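Local coordinates for trp repressor binding protein WrbA (Deinococcus radiodurans, PDB 1YDG) that catalyses the two-electron reduction of quinones to quinols by NADH or NADPH, as a homotetrameric, flavodoxin-like enzyme that binds one FMN per subunit, at the interface of chains A and B and the interface of chains A and C. Residues are numbered along the deposited sequence; one frame, centred on the assembly and turned at random. Chains: chain A/B/C, trp repressor binding protein WrbA.

Contact 1: the interface of chains A and B. Residues chain A 139, 151, 166-167; chain B 140, 143-144.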
ATOM      1  N   TYR A 139      -7.786  -5.177  -3.220  1.00 11.51           N
ATOM      2  CA  TYR A 139      -8.357  -4.037  -3.945  1.00 11.95           C
ATOM      3  C   TYR A 139      -7.464  -3.553  -5.092  1.00 12.26           C
ATOM      4  O   TYR A 139      -7.965  -3.242  -6.171  1.00 11.46           O
ATOM      5  CB  TYR A 139      -8.694  -2.875  -3.002  1.00 11.53           C
ATOM      6  CG  TYR A 139      -9.968  -3.084  -2.237  1.00 10.26           C
ATOM      7  CD1 TYR A 139     -11.200  -3.057  -2.876  1.00  9.58           C
ATOM      8  CD2 TYR A 139      -9.951  -3.296  -0.876  1.00 10.67           C
ATOM      9  CE1 TYR A 139     -12.366  -3.248  -2.191  1.00 10.02           C
ATOM     10  CE2 TYR A 139     -11.131  -3.490  -0.175  1.00 10.47           C
ATOM     11  CZ  TYR A 139     -12.323  -3.461  -0.827  1.00 10.82           C
ATOM     12  OH  TYR A 139     -13.481  -3.657  -0.121  1.00 10.34           O
ATOM     13  N   PRO A 151     -16.181  -0.756  -1.119  1.00 13.14           N
ATOM     14  CA  PRO A 151     -15.905  -1.063   0.271  1.00 12.95           C
ATOM     15  C   PRO A 151     -16.977  -0.454   1.173  1.00 12.78           C
ATOM     16  O   PRO A 151     -17.649   0.485   0.763  1.00 12.49           O
ATOM     17  CB  PRO A 151     -14.566  -0.383   0.513  1.00 12.53           C
ATOM     18  CG  PRO A 151     -14.567   0.745  -0.413  1.00 13.13           C
ATOM     19  CD  PRO A 151     -15.195   0.201  -1.651  1.00 13.61           C
ATOM     20  N   PRO A 166     -12.841   0.238   7.411  1.00 13.53           N
ATOM     21  CA  PRO A 166     -13.645   0.767   6.309  1.00 13.54           C
ATOM     22  C   PRO A 166     -13.362   0.066   4.987  1.00 12.90           C
ATOM     23  O   PRO A 166     -14.125   0.213   4.025  1.00 11.99           O
ATOM     24  CB  PRO A 166     -13.220   2.238   6.234  1.00 13.17           C
ATOM     25  CG  PRO A 166     -11.870   2.290   6.824  1.00 13.77           C
ATOM     26  CD  PRO A 166     -11.665   1.085   7.698  1.00 13.72           C
ATOM     27  N   TYR A 167     -12.231  -0.638   4.946  1.00 13.03           N
ATOM     28  CA  TYR A 167     -11.725  -1.244   3.738  1.00 12.99           C
ATOM     29  C   TYR A 167     -12.546  -2.517   3.444  1.00 12.84           C
ATOM     30  O   TYR A 167     -12.808  -2.846   2.289  1.00 13.08           O
ATOM     31  CB  TYR A 167     -10.225  -1.578   3.886  1.00 13.05           C
ATOM     32  CG  TYR A 167      -9.350  -0.422   4.341  1.00 13.26           C
ATOM     33  CD1 TYR A 167      -8.500  -0.553   5.436  1.00 14.26           C
ATOM     34  CD2 TYR A 167      -9.418   0.815   3.714  1.00 14.10           C
ATOM     35  CE1 TYR A 167      -7.703   0.527   5.868  1.00 14.83           C
ATOM     36  CE2 TYR A 167      -8.640   1.889   4.127  1.00 14.12           C
ATOM     37  CZ  TYR A 167      -7.774   1.745   5.207  1.00 15.47           C
ATOM     38  OH  TYR A 167      -7.004   2.840   5.633  1.00 13.66           O
TER
ATOM     39  N   MET B 140      -7.198   4.804  -0.766  1.00 13.19           N
ATOM     40  CA  MET B 140      -7.434   4.315   0.607  1.00 14.47           C
ATOM     41  C   MET B 140      -8.229   5.348   1.429  1.00 14.18           C
ATOM     42  O   MET B 140      -9.162   4.989   2.147  1.00 13.31           O
ATOM     43  CB  MET B 140      -6.149   3.949   1.343  1.00 15.30           C
ATOM     44  CG  MET B 140      -5.370   2.745   0.785  1.00 20.47           C
ATOM     45  SD  MET B 140      -6.279   1.215   0.438  1.00 29.02           S
ATOM     46  CE  MET B 140      -6.529   1.392  -1.318  1.00 28.81           C
ATOM     47  N   MET B 143     -11.855   5.327   0.630  1.00 13.37           N
ATOM     48  CA  MET B 143     -12.578   4.194   1.205  1.00 14.22           C
ATOM     49  C   MET B 143     -13.185   4.525   2.563  1.00 14.03           C
ATOM     50  O   MET B 143     -14.268   4.037   2.893  1.00 14.21           O
ATOM     51  CB  MET B 143     -11.699   2.970   1.348  1.00 13.88           C
ATOM     52  CG  MET B 143     -11.199   2.451   0.013  1.00 15.21           C
ATOM     53  SD  MET B 143     -10.591   0.785   0.111  1.00 17.57           S
ATOM     54  CE  MET B 143      -9.797   0.621  -1.491  1.00 18.06           C
ATOM     55  N   HIS B 144     -12.485   5.347   3.338  1.00 13.54           N
ATOM     56  CA  HIS B 144     -13.005   5.806   4.622  1.00 14.24           C
ATOM     57  C   HIS B 144     -14.335   6.560   4.465  1.00 14.40           C
ATOM     58  O   HIS B 144     -15.157   6.551   5.373  1.00 14.47           O
ATOM     59  CB  HIS B 144     -11.961   6.668   5.347  1.00 13.83           C
ATOM     60  CG  HIS B 144     -10.827   5.888   5.925  1.00 13.63           C
ATOM     61  ND1 HIS B 144     -10.625   5.762   7.282  1.00 12.98           N
ATOM     62  CD2 HIS B 144      -9.837   5.182   5.331  1.00 13.13           C
ATOM     63  CE1 HIS B 144      -9.551   5.025   7.498  1.00 12.29           C
ATOM     64  NE2 HIS B 144      -9.058   4.655   6.329  1.00 12.58           N
TER

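Contact 2: the interface of chains A and C. Residues chain A 89, 94-96, 98; chain C 95, 98-99, 102.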
ATOM      1  N   ARG A  89      -1.652 -13.900   4.981  1.00 13.37           N
ATOM      2  CA  ARG A  89      -0.361 -14.534   5.059  1.00 13.23           C
ATOM      3  C   ARG A  89       0.683 -13.429   5.014  1.00 12.57           C
ATOM      4  O   ARG A  89       0.941 -12.892   3.953  1.00 11.58           O
ATOM      5  CB  ARG A  89      -0.160 -15.466   3.857  1.00 13.90           C
ATOM      6  CG  ARG A  89      -1.078 -16.643   3.831  1.00 14.73           C
ATOM      7  CD  ARG A  89      -0.756 -17.637   4.926  1.00 15.39           C
ATOM      8  NE  ARG A  89      -1.690 -18.751   4.870  1.00 16.01           N
ATOM      9  CZ  ARG A  89      -2.859 -18.798   5.502  1.00 16.38           C
ATOM     10  NH1 ARG A  89      -3.267 -17.807   6.283  1.00 18.36           N
ATOM     11  NH2 ARG A  89      -3.629 -19.859   5.351  1.00 18.24           N
ATOM     12  N   THR A  94      -3.416 -15.191   0.727  1.00 11.15           N
ATOM     13  CA  THR A  94      -2.854 -16.537   0.550  1.00 11.28           C
ATOM     14  C   THR A  94      -2.358 -16.822  -0.878  1.00 11.10           C
ATOM     15  O   THR A  94      -2.906 -16.278  -1.849  1.00 11.52           O
ATOM     16  CB  THR A  94      -3.893 -17.623   0.914  1.00 11.18           C
ATOM     17  OG1 THR A  94      -5.112 -17.430   0.170  1.00  9.25           O
ATOM     18  CG2 THR A  94      -4.175 -17.612   2.378  1.00 11.74           C
ATOM     19  N   SER A  95      -1.328 -17.673  -1.008  1.00 11.24           N
ATOM     20  CA  SER A  95      -0.886 -18.162  -2.322  1.00 11.17           C
ATOM     21  C   SER A  95      -2.005 -18.860  -3.062  1.00 10.41           C
ATOM     22  O   SER A  95      -2.062 -18.793  -4.260  1.00 11.55           O
ATOM     23  CB  SER A  95       0.318 -19.110  -2.226  1.00 11.40           C
ATOM     24  OG  SER A  95       0.030 -20.206  -1.388  1.00 12.47           O
ATOM     25  N   GLN A  96      -2.919 -19.484  -2.333  1.00 10.79           N
ATOM     26  CA  GLN A  96      -4.081 -20.136  -2.917  1.00 10.42           C
ATOM     27  C   GLN A  96      -4.987 -19.121  -3.614  1.00 10.17           C
ATOM     28  O   GLN A  96      -5.414 -19.310  -4.766  1.00  9.04           O
ATOM     29  CB  GLN A  96      -4.872 -20.894  -1.842  1.00 11.13           C
ATOM     30  CG  GLN A  96      -4.145 -22.091  -1.251  1.00  9.82           C
ATOM     31  CD  GLN A  96      -3.414 -21.820   0.057  1.00 12.72           C
ATOM     32  OE1 GLN A  96      -3.054 -20.681   0.383  1.00 13.98           O
ATOM     33  NE2 GLN A  96      -3.209 -22.876   0.830  1.00 10.63           N
ATOM     34  N   ARG A  98      -4.042 -16.049  -4.592  1.00 10.22           N
ATOM     35  CA  ARG A  98      -3.247 -15.523  -5.705  1.00 10.44           C
ATOM     36  C   ARG A  98      -3.214 -16.473  -6.887  1.00 10.45           C
ATOM     37  O   ARG A  98      -3.239 -16.036  -8.043  1.00 10.37           O
ATOM     38  CB  ARG A  98      -1.817 -15.235  -5.297  1.00 10.50           C
ATOM     39  CG  ARG A  98      -1.604 -14.205  -4.240  1.00 13.36           C
ATOM     40  CD  ARG A  98      -2.387 -12.884  -4.387  1.00 15.45           C
ATOM     41  NE  ARG A  98      -2.182 -12.196  -5.652  1.00 15.84           N
ATOM     42  CZ  ARG A  98      -2.471 -10.907  -5.875  1.00 16.57           C
ATOM     43  NH1 ARG A  98      -2.908 -10.135  -4.897  1.00 18.19           N
ATOM     44  NH2 ARG A  98      -2.275 -10.375  -7.072  1.00 15.17           N
TER
ATOM     45  N   SER C  95       1.660 -15.912  -7.809  1.00 11.50           N
ATOM     46  CA  SER C  95       1.269 -17.016  -6.938  1.00 11.60           C
ATOM     47  C   SER C  95       2.431 -17.954  -6.658  1.00 11.84           C
ATOM     48  O   SER C  95       2.529 -18.495  -5.557  1.00 11.29           O
ATOM     49  CB  SER C  95       0.085 -17.795  -7.531  1.00 11.99           C
ATOM     50  OG  SER C  95       0.415 -18.367  -8.791  1.00 12.28           O
ATOM     51  N   ARG C  98       4.402 -16.264  -3.922  1.00 11.32           N
ATOM     52  CA  ARG C  98       3.618 -16.332  -2.695  1.00 11.28           C
ATOM     53  C   ARG C  98       3.544 -17.745  -2.117  1.00 11.05           C
ATOM     54  O   ARG C  98       3.560 -17.918  -0.902  1.00 11.47           O
ATOM     55  CB  ARG C  98       2.207 -15.768  -2.897  1.00 11.18           C
ATOM     56  CG  ARG C  98       2.179 -14.307  -3.291  1.00 12.12           C
ATOM     57  CD  ARG C  98       2.954 -13.354  -2.368  1.00 15.60           C
ATOM     58  NE  ARG C  98       2.501 -13.397  -0.987  1.00 15.31           N
ATOM     59  CZ  ARG C  98       2.782 -12.476  -0.053  1.00 17.27           C
ATOM     60  NH1 ARG C  98       3.476 -11.372  -0.338  1.00 18.59           N
ATOM     61  NH2 ARG C  98       2.365 -12.667   1.193  1.00 16.15           N
ATOM     62  N   ALA C  99       3.501 -18.756  -2.969  1.00 10.67           N
ATOM     63  CA  ALA C  99       3.560 -20.140  -2.484  1.00 11.00           C
ATOM     64  C   ALA C  99       4.882 -20.457  -1.771  1.00 11.68           C
ATOM     65  O   ALA C  99       4.877 -21.142  -0.756  1.00 12.05           O
ATOM     66  CB  ALA C  99       3.327 -21.116  -3.609  1.00 10.51           C
ATOM     67  N   ASP C 102       4.687 -18.808   1.596  1.00 11.64           N
ATOM     68  CA  ASP C 102       3.760 -19.545   2.444  1.00 12.87           C
ATOM     69  C   ASP C 102       4.385 -20.824   3.047  1.00 13.91           C
ATOM     70  O   ASP C 102       3.748 -21.481   3.863  1.00 15.13           O
ATOM     71  CB  ASP C 102       2.464 -19.894   1.668  1.00 12.00           C
ATOM     72  CG  ASP C 102       1.491 -18.697   1.512  1.00 13.66           C
ATOM     73  OD1 ASP C 102       1.827 -17.556   1.907  1.00 12.61           O
ATOM     74  OD2 ASP C 102       0.371 -18.908   0.959  1.00 13.76           O
TER
HETATM   75  O   HOH W   1      -1.280 -20.316   2.364  1.00 11.63           O

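Contact 1: the interface of chains A and B
A:Tyr167 and B:His144 make the polar join of this patch, part of a two-fold symmetric interface in which each contact has its twin with the chains exchanged. The imidazole NE2 of B:His144 donates to the phenol oxygen OH of A:Tyr167 at 2.8 Å, nearly straight (166° at the hydrogen) and with that oxygen almost in the plane of the imidazole. A second bond lies within chain A: A:Tyr139 OH gives its hydrogen to the carbonyl oxygen O of A:Tyr167 at 2.6 Å, head-on to the C=O, which ties the A:Tyr167 backbone to helix 133-143 and probably helps to position the phenol that meets B:His144.

Ring contacts add direction. The two aromatic planes of A:Tyr167 and B:His144 stand 79° apart, edge to face, while A:Pro166 lays its CG over the middle of one imidazole face, 3.6 Å from CE1 of B:His144. The imidazole is thus held at its edge by a bond and on one face by a CH-pi contact, which should limit its rotation.

Apolar packing centres on B:Met143. Its chain, extended beyond CG (chi2 -163°), carries the methyl CE to a face of A:Tyr139, 3.8 Å from CG of that ring. On the way the sulfur SD passes CD2 of A:Tyr167 at 3.8 Å, and A:Pro151 sets its CG against CG of B:Met143, the two side chains crossing at about a right angle.

B:His144, an FMN-binding residue, closes helix 131-144 of chain B, facing the loop residues A:Pro166 and A:Tyr167.

Contact 2: the interface of chains A and C
C:Asp102 reaches across to the start of helix 95-102 of chain A, where its carboxylate acts like an N-terminal cap from another subunit. Its CB lies 3.9 Å from OG of A:Ser95. With CG anti to the carbonyl carbon (chi1 -77°), the carboxylate is carried towards A:Ser95 and A:Arg89. CG itself packs near the CB of A:Ser95 and the CG of A:Arg89. Of the two oxygens, C:Asp102 OD1 rests against the aliphatic start of the arginine, 3.5 Å from A:Arg89 CB. The other does the polar work: the backbone A:Ser95 N donates to C:Asp102 OD2 at 2.9 Å, on the syn side but tilted out of the carboxylate plane. The hydroxyl A:Ser95 OG donates to C:Asp102 OD2 at 2.7 Å from above that plane (39° out of it). Both donors come from the same face, and the positive end of the helix dipole would probably favour the charged form of the acid.

A:Ser95 OG sits between its own backbone N and carbonyl carbon (chi1 57°), which sets hydroxyl and amide side by side for one oxygen. Were C:Asp102 replaced by an alanine, the amide and hydroxyl of A:Ser95 would probably lose their shared acceptor, and the bridging water one of its partners.

Next to this cap the two helices meet closely, A:Ser95 CB standing 3.4 Å from CA of C:Ala99, and CG of A:Arg98 touches CG of C:Arg98. The guanidinium of A:Arg89, an FMN-binding residue, is covered on one face by the methyl CG2 of A:Thr94. A water links this arginine to the cap: it is 3.0 Å from NE of A:Arg89, 2.7 Å from OE1 of A:Gln96 and 2.6 Å from OD2 of C:Asp102.

The C-alpha centres of contact 1 and contact 2 lie about 23 Å apart, and the two share no residue. Chain A uses different elements in each: helix 133-143 with loop residues in contact 1, strand 81-89 and helix 95-102 in contact 2. It therefore touches two partners through separate surfaces, each two-fold symmetric, as fits a homotetramer assembled from two kinds of dimer interface. Both patches include an FMN-binding residue, B:His144 in contact 1 and A:Arg89 in contact 2, which suggests that tetramer assembly helps to shape the cofactor sites.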